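Local coordinates for histone-lysine N-methyltransferase, H3 lysine-9 specific SUVH6 (PDB 6A5K), which transfers methyl groups from S-adenosylmethionine to histone H3 at the H3K9 site and probably links this to DNA methylation through its SRA domain, at residues M100-A105 with K167-R172; L159-S164 with F213-R218; S390-E393 with G397-E400; S437-D442 with D472-H477. The protein carries 1 engineered substitution. All blocks are in the same frame, centred on the assembly; numbering follows the deposited sequence.

Interaction 1 of 4, residues M100-A105 with K167-R172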
loop_
_atom_site.group_PDB
_atom_site.type_symbol
_atom_site.label_atom_id
_atom_site.label_comp_id
_atom_site.label_asym_id
_atom_site.label_seq_id
_atom_site.Cartn_x
_atom_site.Cartn_y
_atom_site.Cartn_z
HETATM N N MSE A 100 15.374 0.430 26.964
HETATM C CA MSE A 100 14.646 1.094 28.032
HETATM C C MSE A 100 15.100 0.570 29.382
HETATM O O MSE A 100 15.672 -0.518 29.479
HETATM C CB MSE A 100 13.135 0.902 27.860
HETATM C CG MSE A 100 12.597 -0.427 28.365
HETATM SE SE MSE A 100 10.661 -0.668 28.053
HETATM C CE MSE A 100 10.372 -2.065 29.382
ATOM N N LYS A 101 14.848 1.362 30.416
ATOM C CA LYS A 101 15.137 0.977 31.788
ATOM C C LYS A 101 14.362 -0.291 32.139
ATOM O O LYS A 101 13.193 -0.428 31.786
ATOM C CB LYS A 101 14.778 2.130 32.730
ATOM C CG LYS A 101 15.285 2.005 34.142
ATOM C CD LYS A 101 15.051 3.299 34.918
ATOM C CE LYS A 101 15.921 3.352 36.170
ATOM N NZ LYS A 101 16.060 4.734 36.713
ATOM N N TYR A 102 15.024 -1.231 32.805
ATOM C CA TYR A 102 14.374 -2.467 33.225
ATOM C C TYR A 102 14.949 -2.910 34.555
ATOM O O TYR A 102 16.058 -3.436 34.606
ATOM C CB TYR A 102 14.555 -3.570 32.181
ATOM C CG TYR A 102 13.783 -4.834 32.489
ATOM C CD1 TYR A 102 14.307 -5.815 33.315
ATOM C CD2 TYR A 102 12.530 -5.045 31.941
ATOM C CE1 TYR A 102 13.598 -6.967 33.594
ATOM C CE2 TYR A 102 11.820 -6.194 32.207
ATOM C CZ TYR A 102 12.351 -7.149 33.035
ATOM O OH TYR A 102 11.631 -8.288 33.300
ATOM N N GLY A 103 14.193 -2.705 35.628
ATOM C CA GLY A 103 14.718 -2.919 36.964
ATOM C C GLY A 103 15.878 -1.967 37.180
ATOM O O GLY A 103 15.740 -0.763 36.968
ATOM N N LYS A 104 17.022 -2.509 37.585
ATOM C CA LYS A 104 18.241 -1.724 37.745
ATOM C C LYS A 104 19.021 -1.651 36.446
ATOM O O LYS A 104 20.029 -0.952 36.352
ATOM C CB LYS A 104 19.136 -2.321 38.827
ATOM C CG LYS A 104 18.623 -2.183 40.239
ATOM C CD LYS A 104 19.643 -2.763 41.198
ATOM C CE LYS A 104 19.330 -2.422 42.635
ATOM N NZ LYS A 104 19.297 -0.951 42.875
ATOM N N ALA A 105 18.558 -2.385 35.446
ATOM C CA ALA A 105 19.292 -2.493 34.201
ATOM C C ALA A 105 18.584 -1.789 33.050
ATOM O O ALA A 105 17.605 -1.060 33.241
ATOM C CB ALA A 105 19.512 -3.957 33.860
ATOM N N LYS A 167 17.912 -11.255 30.948
ATOM C CA LYS A 167 16.518 -11.082 31.358
ATOM C C LYS A 167 15.547 -11.896 30.498
ATOM O O LYS A 167 14.406 -12.142 30.902
ATOM C CB LYS A 167 16.130 -9.601 31.325
ATOM C CG LYS A 167 17.056 -8.696 32.120
ATOM C CD LYS A 167 16.914 -8.928 33.609
ATOM C CE LYS A 167 17.294 -7.680 34.387
ATOM N NZ LYS A 167 18.759 -7.621 34.645
ATOM N N GLN A 168 16.009 -12.315 29.322
ATOM C CA GLN A 168 15.170 -13.022 28.354
ATOM C C GLN A 168 13.897 -12.239 28.057
ATOM O O GLN A 168 12.799 -12.790 28.013
ATOM C CB GLN A 168 14.845 -14.433 28.846
ATOM C CG GLN A 168 16.022 -15.387 28.705
ATOM C CD GLN A 168 16.438 -15.572 27.255
ATOM O OE1 GLN A 168 15.697 -16.139 26.451
ATOM N NE2 GLN A 168 17.623 -15.075 26.909
ATOM N N THR A 169 14.072 -10.939 27.860
ATOM C CA THR A 169 12.983 -10.047 27.483
ATOM C C THR A 169 12.899 -9.917 25.962
ATOM O O THR A 169 13.917 -10.008 25.275
ATOM C CB THR A 169 13.170 -8.663 28.122
ATOM O OG1 THR A 169 14.538 -8.263 27.979
ATOM C CG2 THR A 169 12.820 -8.711 29.602
ATOM N N PRO A 170 11.684 -9.708 25.428
ATOM C CA PRO A 170 11.516 -9.686 23.970
ATOM C C PRO A 170 12.142 -8.459 23.297
ATOM O O PRO A 170 12.256 -7.390 23.902
ATOM C CB PRO A 170 9.991 -9.684 23.798
ATOM C CG PRO A 170 9.487 -9.003 25.030
ATOM C CD PRO A 170 10.410 -9.466 26.133
ATOM N N VAL A 171 12.546 -8.636 22.042
ATOM C CA VAL A 171 13.128 -7.570 21.239
ATOM C C VAL A 171 12.398 -7.500 19.896
ATOM O O VAL A 171 12.300 -8.507 19.187
ATOM C CB VAL A 171 14.644 -7.798 20.994
ATOM C CG1 VAL A 171 15.224 -6.707 20.088
ATOM C CG2 VAL A 171 15.404 -7.869 22.317
ATOM N N ARG A 172 11.879 -6.329 19.541
ATOM C CA ARG A 172 11.270 -6.173 18.219
ATOM C C ARG A 172 12.352 -6.097 17.151
ATOM O O ARG A 172 13.299 -5.325 17.272
ATOM C CB ARG A 172 10.381 -4.925 18.152
ATOM C CG ARG A 172 9.093 -5.028 18.944
ATOM C CD ARG A 172 8.212 -3.777 18.772
ATOM N NE ARG A 172 8.888 -2.567 19.234
ATOM C CZ ARG A 172 8.980 -2.194 20.508
ATOM N NH1 ARG A 172 8.449 -2.945 21.462
ATOM N NH2 ARG A 172 9.620 -1.077 20.830
#
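Tyr102 and Lys167 carry this contact, their side chains sliding past each other in opposite directions. The lysine lies alongside the CD1-CE1 side of the ring, and its CE sits near the ring plane, 3.7 Å from Tyr102 CD1. This is an edge approach by an aliphatic chain, not an ammonium group over the pi face. Lys167 reaches it because its chain is bent at two places (chi2 -70°, chi4 -86°). The bends lay CG, CD and CE along the ring and carry NZ past it to the hairpin, where Lys167 NZ comes within 3.8 Å of Ala105 CB.

Nearer the hydroxyl end of the ring, Thr169 meets Tyr102 with its methyl branch, coming in obliquely. Thr169 CG2 is 3.8 Å from Tyr102 CE2, equally near to CZ and barely further from OH. Tyr102 carries its ring out to both partners with CG anti to the backbone N (chi1 -174°). No hydrogen bond joins the segments, so the contact rests on van der Waals packing at a partly exposed spot.

The tyrosine and the alanine are fixed by their own turn. Tyr102 to Ala105 form a type II' beta turn with Gly103 at its second position, closed by the bonds Tyr102 N to Ala105 O (2.6 Å) and Ala105 N to Tyr102 O (2.8 Å). It is the tight tip of the hairpin between strands 97-102 and 105-113. Lys167 ends helix 156-167, and Gln168 breaks the helix with positive phi before the chain enters strand 171-176, parallel partner of 105-113. Val107 of that middle strand touches Tyr102, Lys167 and Thr169, backing the place where the hairpin tip meets the helix-to-strand junction.

Interaction 2 of 4, residues L159-S164 with F213-R218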
loop_
_atom_site.group_PDB
_atom_site.type_symbol
_atom_site.label_atom_id
_atom_site.label_comp_id
_atom_site.label_asym_id
_atom_site.label_seq_id
_atom_site.Cartn_x
_atom_site.Cartn_y
_atom_site.Cartn_z
ATOM N N LEU A 159 25.213 -2.901 25.362
ATOM C CA LEU A 159 25.051 -3.401 26.725
ATOM C C LEU A 159 23.603 -3.794 26.997
ATOM O O LEU A 159 23.339 -4.786 27.670
ATOM C CB LEU A 159 25.513 -2.353 27.748
ATOM C CG LEU A 159 25.398 -2.740 29.227
ATOM C CD1 LEU A 159 26.238 -3.975 29.527
ATOM C CD2 LEU A 159 25.814 -1.589 30.124
ATOM N N ALA A 160 22.663 -3.014 26.469
ATOM C CA ALA A 160 21.248 -3.312 26.662
ATOM C C ALA A 160 20.875 -4.626 25.982
ATOM O O ALA A 160 20.140 -5.447 26.540
ATOM C CB ALA A 160 20.386 -2.181 26.128
ATOM N N LEU A 161 21.380 -4.810 24.765
ATOM C CA LEU A 161 21.107 -6.027 24.011
ATOM C C LEU A 161 21.719 -7.226 24.734
ATOM O O LEU A 161 21.116 -8.299 24.795
ATOM C CB LEU A 161 21.649 -5.902 22.585
ATOM C CG LEU A 161 21.075 -6.766 21.459
ATOM C CD1 LEU A 161 19.546 -6.794 21.464
ATOM C CD2 LEU A 161 21.604 -6.273 20.111
ATOM N N ALA A 162 22.913 -7.031 25.296
ATOM C CA ALA A 162 23.555 -8.077 26.087
ATOM C C ALA A 162 22.723 -8.425 27.324
ATOM O O ALA A 162 22.589 -9.592 27.686
ATOM C CB ALA A 162 24.955 -7.649 26.490
ATOM N N THR A 163 22.154 -7.408 27.962
ATOM C CA THR A 163 21.329 -7.609 29.149
ATOM C C THR A 163 20.025 -8.332 28.813
ATOM O O THR A 163 19.485 -9.090 29.632
ATOM C CB THR A 163 21.023 -6.260 29.831
ATOM O OG1 THR A 163 22.256 -5.589 30.118
ATOM C CG2 THR A 163 20.235 -6.452 31.130
ATOM N N SER A 164 19.525 -8.110 27.598
ATOM C CA SER A 164 18.338 -8.828 27.129
ATOM C C SER A 164 18.513 -10.342 27.233
ATOM O O SER A 164 17.555 -11.066 27.495
ATOM C CB SER A 164 18.004 -8.445 25.680
ATOM O OG SER A 164 17.450 -7.141 25.603
ATOM N N PHE A 213 30.843 -6.209 18.269
ATOM C CA PHE A 213 29.975 -7.163 18.949
ATOM C C PHE A 213 28.946 -7.752 17.996
ATOM O O PHE A 213 28.386 -7.044 17.156
ATOM C CB PHE A 213 29.262 -6.505 20.135
ATOM C CG PHE A 213 30.183 -6.102 21.243
ATOM C CD1 PHE A 213 30.698 -4.817 21.306
ATOM C CD2 PHE A 213 30.547 -7.013 22.219
ATOM C CE1 PHE A 213 31.554 -4.449 22.330
ATOM C CE2 PHE A 213 31.406 -6.651 23.245
ATOM C CZ PHE A 213 31.908 -5.369 23.300
ATOM N N LYS A 214 28.697 -9.049 18.137
ATOM C CA LYS A 214 27.663 -9.720 17.365
ATOM C C LYS A 214 26.731 -10.473 18.310
ATOM O O LYS A 214 27.165 -10.987 19.337
ATOM C CB LYS A 214 28.279 -10.670 16.340
ATOM C CG LYS A 214 29.149 -9.968 15.307
ATOM C CD LYS A 214 28.892 -10.498 13.909
ATOM C CE LYS A 214 29.659 -9.698 12.870
ATOM N NZ LYS A 214 29.276 -10.081 11.480
ATOM N N PHE A 215 25.453 -10.529 17.951
ATOM C CA PHE A 215 24.411 -11.089 18.805
ATOM C C PHE A 215 23.610 -12.114 18.013
ATOM O O PHE A 215 23.310 -11.892 16.843
ATOM C CB PHE A 215 23.472 -9.982 19.325
ATOM C CG PHE A 215 24.174 -8.888 20.086
ATOM C CD1 PHE A 215 24.810 -7.851 19.413
ATOM C CD2 PHE A 215 24.179 -8.883 21.475
ATOM C CE1 PHE A 215 25.450 -6.838 20.110
ATOM C CE2 PHE A 215 24.814 -7.875 22.183
ATOM C CZ PHE A 215 25.455 -6.852 21.499
ATOM N N GLN A 216 23.259 -13.232 18.637
ATOM C CA GLN A 216 22.352 -14.170 17.989
ATOM C C GLN A 216 20.970 -14.071 18.614
ATOM O O GLN A 216 20.825 -14.186 19.824
ATOM C CB GLN A 216 22.873 -15.608 18.082
ATOM C CG GLN A 216 21.876 -16.642 17.585
ATOM C CD GLN A 216 22.451 -18.037 17.561
ATOM O OE1 GLN A 216 23.381 -18.318 16.810
ATOM N NE2 GLN A 216 21.903 -18.919 18.384
ATOM N N LEU A 217 19.961 -13.847 17.781
ATOM C CA LEU A 217 18.577 -13.785 18.233
ATOM C C LEU A 217 17.768 -14.911 17.604
ATOM O O LEU A 217 18.053 -15.339 16.486
ATOM C CB LEU A 217 17.941 -12.436 17.888
ATOM C CG LEU A 217 18.527 -11.163 18.510
ATOM C CD1 LEU A 217 19.767 -10.694 17.755
ATOM C CD2 LEU A 217 17.483 -10.051 18.577
ATOM N N ARG A 218 16.761 -15.389 18.328
ATOM C CA ARG A 218 15.878 -16.427 17.812
ATOM C C ARG A 218 14.421 -16.001 17.972
ATOM O O ARG A 218 14.007 -15.530 19.033
ATOM C CB ARG A 218 16.127 -17.768 18.514
ATOM C CG ARG A 218 15.296 -18.914 17.948
ATOM C CD ARG A 218 15.534 -20.219 18.708
ATOM N NE ARG A 218 16.937 -20.625 18.679
ATOM C CZ ARG A 218 17.468 -21.421 17.755
ATOM N NH1 ARG A 218 16.713 -21.898 16.775
ATOM N NH2 ARG A 218 18.754 -21.738 17.809
#
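A CH-pi contact dominates: the Leu161 methyl CD2 stands over one face of the Phe215 ring, 3.6 Å from the ring centroid and only 12° off the normal, so it is nearly centred. Leu161 CG and CB follow across the same ring, with Leu161 CB 3.8 Å from Phe215 CE2. The leucine is placed there by CG lying anti to the backbone N (chi1 -157°), while the phenylalanine ring swings in from its strand and crosses the leucine obliquely.

Apolar packing at the CE2 corner of the ring is looser. Ala162 CB is 4.3 Å from Phe215 CE2, and Phe215 CE2 lies 3.7 Å from Ala162 N, so the ring also brushes the helix backbone. All three residues are buried, and no hydrogen bond crosses between the segments.

Polar bonding stays inside the helix. Leu159 O accepts the normal bond from Thr163 N and a second from Thr163 OG1 (2.8 Å), the two donors coming from opposite faces of the carbonyl plane.

Tyr129 and Ala108, from strands 126-130 and 105-113, also touch Leu161. The result is helix-on-sheet packing in the SRA domain: helix 156-167 lays its apolar side on the curved beta sheet that contains strand 211-219.

Interaction 3 of 4, residues S390-E393 with G397-E400. With SAM (S-adenosylmethionine), chain F.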
loop_
_atom_site.group_PDB
_atom_site.type_symbol
_atom_site.label_atom_id
_atom_site.label_comp_id
_atom_site.label_asym_id
_atom_site.label_seq_id
_atom_site.Cartn_x
_atom_site.Cartn_y
_atom_site.Cartn_z
ATOM N N SER A 390 -30.227 0.820 -14.937
ATOM C CA SER A 390 -31.458 0.047 -15.121
ATOM C C SER A 390 -31.211 -1.245 -15.899
ATOM O O SER A 390 -31.813 -2.282 -15.612
ATOM C CB SER A 390 -32.519 0.891 -15.834
ATOM O OG SER A 390 -32.127 1.176 -17.165
ATOM N N GLU A 391 -30.314 -1.183 -16.875
ATOM C CA GLU A 391 -29.953 -2.368 -17.636
ATOM C C GLU A 391 -29.180 -3.383 -16.787
ATOM O O GLU A 391 -29.441 -4.584 -16.862
ATOM C CB GLU A 391 -29.130 -1.984 -18.864
ATOM C CG GLU A 391 -28.839 -3.155 -19.792
ATOM C CD GLU A 391 -30.109 -3.829 -20.292
ATOM O OE1 GLU A 391 -31.101 -3.115 -20.556
ATOM O OE2 GLU A 391 -30.116 -5.072 -20.418
ATOM N N ALA A 392 -28.224 -2.907 -15.987
ATOM C CA ALA A 392 -27.473 -3.805 -15.105
ATOM C C ALA A 392 -28.411 -4.459 -14.105
ATOM O O ALA A 392 -28.273 -5.645 -13.794
ATOM C CB ALA A 392 -26.352 -3.050 -14.377
ATOM N N GLU A 393 -29.370 -3.686 -13.606
ATOM C CA GLU A 393 -30.311 -4.209 -12.624
ATOM C C GLU A 393 -31.213 -5.272 -13.250
ATOM O O GLU A 393 -31.432 -6.330 -12.656
ATOM C CB GLU A 393 -31.157 -3.086 -12.015
ATOM C CG GLU A 393 -32.004 -3.542 -10.830
ATOM C CD GLU A 393 -32.998 -2.488 -10.368
ATOM O OE1 GLU A 393 -33.797 -2.788 -9.455
ATOM O OE2 GLU A 393 -32.978 -1.361 -10.911
ATOM N N GLY A 397 -28.153 -12.679 -12.814
ATOM C CA GLY A 397 -26.953 -13.406 -12.446
ATOM C C GLY A 397 -25.689 -12.582 -12.321
ATOM O O GLY A 397 -24.593 -13.139 -12.271
ATOM N N ASN A 398 -25.823 -11.263 -12.250
ATOM C CA ASN A 398 -24.639 -10.408 -12.277
ATOM C C ASN A 398 -24.414 -9.580 -11.016
ATOM O O ASN A 398 -23.463 -8.795 -10.951
ATOM C CB ASN A 398 -24.701 -9.469 -13.490
ATOM C CG ASN A 398 -25.850 -8.476 -13.406
ATOM O OD1 ASN A 398 -26.719 -8.585 -12.542
ATOM N ND2 ASN A 398 -25.861 -7.504 -14.314
ATOM N N ASP A 399 -25.261 -9.768 -10.010
ATOM C CA ASP A 399 -25.304 -8.837 -8.883
ATOM C C ASP A 399 -24.004 -8.808 -8.086
ATOM O O ASP A 399 -23.692 -7.801 -7.459
ATOM C CB ASP A 399 -26.467 -9.173 -7.946
ATOM C CG ASP A 399 -26.186 -10.375 -7.063
ATOM O OD1 ASP A 399 -26.637 -11.485 -7.413
ATOM O OD2 ASP A 399 -25.529 -10.211 -6.012
ATOM N N GLU A 400 -23.248 -9.903 -8.110
ATOM C CA GLU A 400 -22.022 -9.967 -7.320
ATOM C C GLU A 400 -20.829 -9.326 -8.022
ATOM O O GLU A 400 -19.759 -9.216 -7.435
ATOM C CB GLU A 400 -21.696 -11.415 -6.949
ATOM C CG GLU A 400 -22.624 -11.986 -5.892
ATOM C CD GLU A 400 -22.153 -13.324 -5.363
ATOM O OE1 GLU A 400 -22.105 -14.295 -6.147
ATOM O OE2 GLU A 400 -21.821 -13.399 -4.162
HETATM N N SAM F . -15.038 -13.387 -3.671
HETATM C CA SAM F . -15.510 -13.201 -5.055
HETATM C C SAM F . -15.349 -14.448 -5.927
HETATM O O SAM F . -15.578 -14.399 -7.144
HETATM O OXT SAM F . -14.981 -15.521 -5.440
HETATM C CB SAM F . -14.798 -12.018 -5.710
HETATM C CG SAM F . -15.397 -10.693 -5.259
HETATM S SD SAM F . -17.072 -10.580 -5.928
HETATM C CE SAM F . -16.908 -9.027 -6.798
HETATM C "C5'" SAM F . -18.087 -9.999 -4.560
HETATM C "C4'" SAM F . -18.561 -11.162 -3.711
HETATM O "O4'" SAM F . -17.492 -11.634 -2.902
HETATM C "C3'" SAM F . -19.667 -10.735 -2.765
HETATM O "O3'" SAM F . -20.934 -10.884 -3.362
HETATM C "C2'" SAM F . -19.469 -11.698 -1.624
HETATM O "O2'" SAM F . -20.045 -12.932 -1.990
HETATM C "C1'" SAM F . -17.969 -11.898 -1.600
HETATM N N9 SAM F . -17.352 -10.943 -0.654
HETATM C C8 SAM F . -16.489 -9.921 -0.946
HETATM N N7 SAM F . -16.162 -9.282 0.209
HETATM C C5 SAM F . -16.823 -9.877 1.231
HETATM C C6 SAM F . -16.863 -9.641 2.601
HETATM N N6 SAM F . -16.154 -8.652 3.151
HETATM N N1 SAM F . -17.663 -10.429 3.399
HETATM C C2 SAM F . -18.401 -11.459 2.849
HETATM N N3 SAM F . -18.351 -11.698 1.489
HETATM C C4 SAM F . -17.572 -10.927 0.696
#
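Asn398 reaches back to the helix it has just left: its side-chain ND2 donates to the backbone carbonyl Ala392 O at 3.1 Å, a side-chain bond to a carbonyl of a helix that ends two residues later. The bond is nearly straight (164°). It lies in the carbonyl plane, on a lone pair of the oxygen, and Ala392 O is itself almost exactly in the amide plane. Asn398 turns its amide this way with CG between its own N and carbonyl carbon (chi1 65°). A second acceptor, Asp442 OD2, also takes a hydrogen bond from ND2. With two acceptors on one nitrogen, the buried amide is held against rotation, and a flip would set OD1 against them.

Two residues further on, Glu400 serves the cofactor. A single oxygen, Glu400 OE2, accepts from both ribose hydroxyls of S-adenosylmethionine, O2' and O3', each at 2.8 Å. Tyr401, Trp365, Asn454, His455 and Phe516 also hydrogen-bond the cofactor. The pinned asparagine probably helps to fix the course of the loop that presents this carboxylate.

The loop links helix 389-394 to strand 402-406, which pairs with strand 436-442, the home of Asp442; strand 385-388 flanks 436-442 on its other side and leads straight into the helix.

Interaction 4 of 4, residues S437-D442 with D472-H477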
loop_
_atom_site.group_PDB
_atom_site.type_symbol
_atom_site.label_atom_id
_atom_site.label_comp_id
_atom_site.label_asym_id
_atom_site.label_seq_id
_atom_site.Cartn_x
_atom_site.Cartn_y
_atom_site.Cartn_z
ATOM N N SER A 437 -23.427 9.263 -11.011
ATOM C CA SER A 437 -23.471 8.702 -12.359
ATOM C C SER A 437 -24.652 7.746 -12.508
ATOM O O SER A 437 -25.080 7.118 -11.543
ATOM C CB SER A 437 -22.158 7.977 -12.680
ATOM O OG SER A 437 -22.313 7.076 -13.768
ATOM N N GLY A 438 -25.180 7.632 -13.720
ATOM C CA GLY A 438 -26.256 6.694 -13.969
ATOM C C GLY A 438 -25.746 5.396 -14.564
ATOM O O GLY A 438 -26.511 4.642 -15.175
ATOM N N PHE A 439 -24.456 5.123 -14.391
ATOM C CA PHE A 439 -23.861 3.948 -15.026
ATOM C C PHE A 439 -23.148 2.999 -14.070
ATOM O O PHE A 439 -22.692 3.391 -13.000
ATOM C CB PHE A 439 -22.898 4.387 -16.129
ATOM C CG PHE A 439 -23.586 5.077 -17.278
ATOM C CD1 PHE A 439 -23.910 6.422 -17.198
ATOM C CD2 PHE A 439 -23.939 4.373 -18.417
ATOM C CE1 PHE A 439 -24.553 7.060 -18.242
ATOM C CE2 PHE A 439 -24.582 5.005 -19.467
ATOM C CZ PHE A 439 -24.893 6.346 -19.377
ATOM N N THR A 440 -23.052 1.745 -14.502
ATOM C CA THR A 440 -22.506 0.651 -13.705
ATOM C C THR A 440 -21.626 -0.218 -14.597
ATOM O O THR A 440 -21.900 -0.364 -15.792
ATOM C CB THR A 440 -23.646 -0.199 -13.078
ATOM O OG1 THR A 440 -24.338 0.583 -12.097
ATOM C CG2 THR A 440 -23.118 -1.488 -12.422
ATOM N N ILE A 441 -20.561 -0.774 -14.034
ATOM C CA ILE A 441 -19.729 -1.718 -14.763
ATOM C C ILE A 441 -20.096 -3.140 -14.352
ATOM O O ILE A 441 -20.023 -3.492 -13.173
ATOM C CB ILE A 441 -18.223 -1.479 -14.512
ATOM C CG1 ILE A 441 -17.839 -0.034 -14.832
ATOM C CG2 ILE A 441 -17.396 -2.428 -15.353
ATOM C CD1 ILE A 441 -16.574 0.419 -14.137
ATOM N N ASP A 442 -20.510 -3.941 -15.330
ATOM C CA ASP A 442 -20.904 -5.325 -15.109
ATOM C C ASP A 442 -19.756 -6.237 -15.515
ATOM O O ASP A 442 -19.465 -6.380 -16.701
ATOM C CB ASP A 442 -22.173 -5.651 -15.909
ATOM C CG ASP A 442 -22.667 -7.085 -15.702
ATOM O OD1 ASP A 442 -21.964 -7.903 -15.078
ATOM O OD2 ASP A 442 -23.780 -7.397 -16.178
ATOM N N ASP A 472 -16.100 11.997 -20.972
ATOM C CA ASP A 472 -17.449 11.695 -20.521
ATOM C C ASP A 472 -17.418 11.341 -19.032
ATOM O O ASP A 472 -17.122 10.205 -18.654
ATOM C CB ASP A 472 -18.053 10.558 -21.348
ATOM C CG ASP A 472 -19.557 10.426 -21.151
ATOM O OD1 ASP A 472 -20.057 10.793 -20.068
ATOM O OD2 ASP A 472 -20.239 9.947 -22.079
ATOM N N SER A 473 -17.724 12.330 -18.196
ATOM C CA SER A 473 -17.649 12.177 -16.745
ATOM C C SER A 473 -18.714 11.241 -16.179
ATOM O O SER A 473 -18.650 10.850 -15.019
ATOM C CB SER A 473 -17.755 13.549 -16.076
ATOM O OG SER A 473 -18.856 14.272 -16.583
ATOM N N ARG A 474 -19.703 10.888 -16.990
ATOM C CA ARG A 474 -20.694 9.912 -16.559
ATOM C C ARG A 474 -20.068 8.535 -16.433
ATOM O O ARG A 474 -20.532 7.694 -15.659
ATOM C CB ARG A 474 -21.855 9.836 -17.545
ATOM C CG ARG A 474 -22.546 11.142 -17.832
ATOM C CD ARG A 474 -23.587 10.915 -18.929
ATOM N NE ARG A 474 -22.947 10.480 -20.169
ATOM C CZ ARG A 474 -23.599 10.004 -21.226
ATOM N NH1 ARG A 474 -24.926 9.893 -21.205
ATOM N NH2 ARG A 474 -22.924 9.639 -22.308
ATOM N N ILE A 475 -19.030 8.299 -17.227
ATOM C CA ILE A 475 -18.425 6.975 -17.310
ATOM C C ILE A 475 -16.900 7.032 -17.219
ATOM O O ILE A 475 -16.192 6.628 -18.143
ATOM C CB ILE A 475 -18.850 6.262 -18.608
ATOM C CG1 ILE A 475 -18.672 7.186 -19.817
ATOM C CG2 ILE A 475 -20.304 5.821 -18.506
ATOM C CD1 ILE A 475 -18.711 6.471 -21.144
ATOM N N PRO A 476 -16.383 7.525 -16.086
ATOM C CA PRO A 476 -14.932 7.529 -15.920
ATOM C C PRO A 476 -14.392 6.113 -15.771
ATOM O O PRO A 476 -15.146 5.189 -15.435
ATOM C CB PRO A 476 -14.734 8.332 -14.635
ATOM C CG PRO A 476 -15.976 8.057 -13.846
ATOM C CD PRO A 476 -17.077 8.006 -14.877
ATOM N N HIS A 477 -13.103 5.945 -16.043
ATOM C CA HIS A 477 -12.411 4.708 -15.714
ATOM C C HIS A 477 -12.347 4.569 -14.200
ATOM O O HIS A 477 -12.069 5.542 -13.497
ATOM C CB HIS A 477 -11.001 4.691 -16.306
ATOM C CG HIS A 477 -10.974 4.701 -17.799
ATOM N ND1 HIS A 477 -11.041 3.549 -18.553
ATOM C CD2 HIS A 477 -10.890 5.724 -18.684
ATOM C CE1 HIS A 477 -11.006 3.862 -19.837
ATOM N NE2 HIS A 477 -10.916 5.177 -19.942
#
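Phe439 packs against Ile475 and Arg474. The methyl Ile475 CG2 sits over one ring face, displaced toward the rim, 3.6 Å from Phe439 CG. Phe439 CE1 is 3.9 Å from Arg474 CB, and Phe439 CZ lies over a face of the guanidinium group. Ring and guanidinium planes are 73° apart. Beside the ring, Ser437 OG donates to Arg474 O at 2.7 Å within the carbonyl plane.

A second shell holds these groups. Ser437 OG also accepts from Phe439 N (3.0 Å), forming an ST turn around Gly438. Across the contact, Asp472 to Ile475 form a type I beta turn, and Asp472 OD1 accepts from Arg474 N in an Asx turn. The carboxylate also grips the guanidinium side-on: Arg474 NE meets Asp472 OD1, and Arg474 NH2 meets Asp472 OD2 at 2.7 Å. Both oxygens use syn lone pairs, and both bonds lie in the guanidinium plane.

Here the SET domain's three-stranded antiparallel sheet (385-388, 436-442, 402-406) meets the loop between strands 461-467 and 477-482. The serine hydroxyl is both donor and acceptor, tying two turns together, while the carboxylate fixes the arginine's rotation and probably offsets its charge beside the aromatic ring.

In the fold
The four contacts form two pairs at opposite ends of the molecule. Interactions 1 and 2 share helix 156-167 and one SRA sheet, with centres about 11 Å apart. They touch where Ala105 CB lies 3.8 Å from Thr163 CG2, and their segments alternate along the chain. Interactions 3 and 4, in the SET domain, have centres about 15 Å apart; they are linked through the Asn398 to Asp442 bond (2.8 Å from ND2 to OD2) and by Ala392 CB packing 4.1 Å from Thr440 CG2. Only interaction 3 includes a residue of the S-adenosylmethionine pocket, Glu400. The centres of interactions 1 and 3 are about 59 Å apart, so the SRA contacts lie far from the cofactor-binding loop.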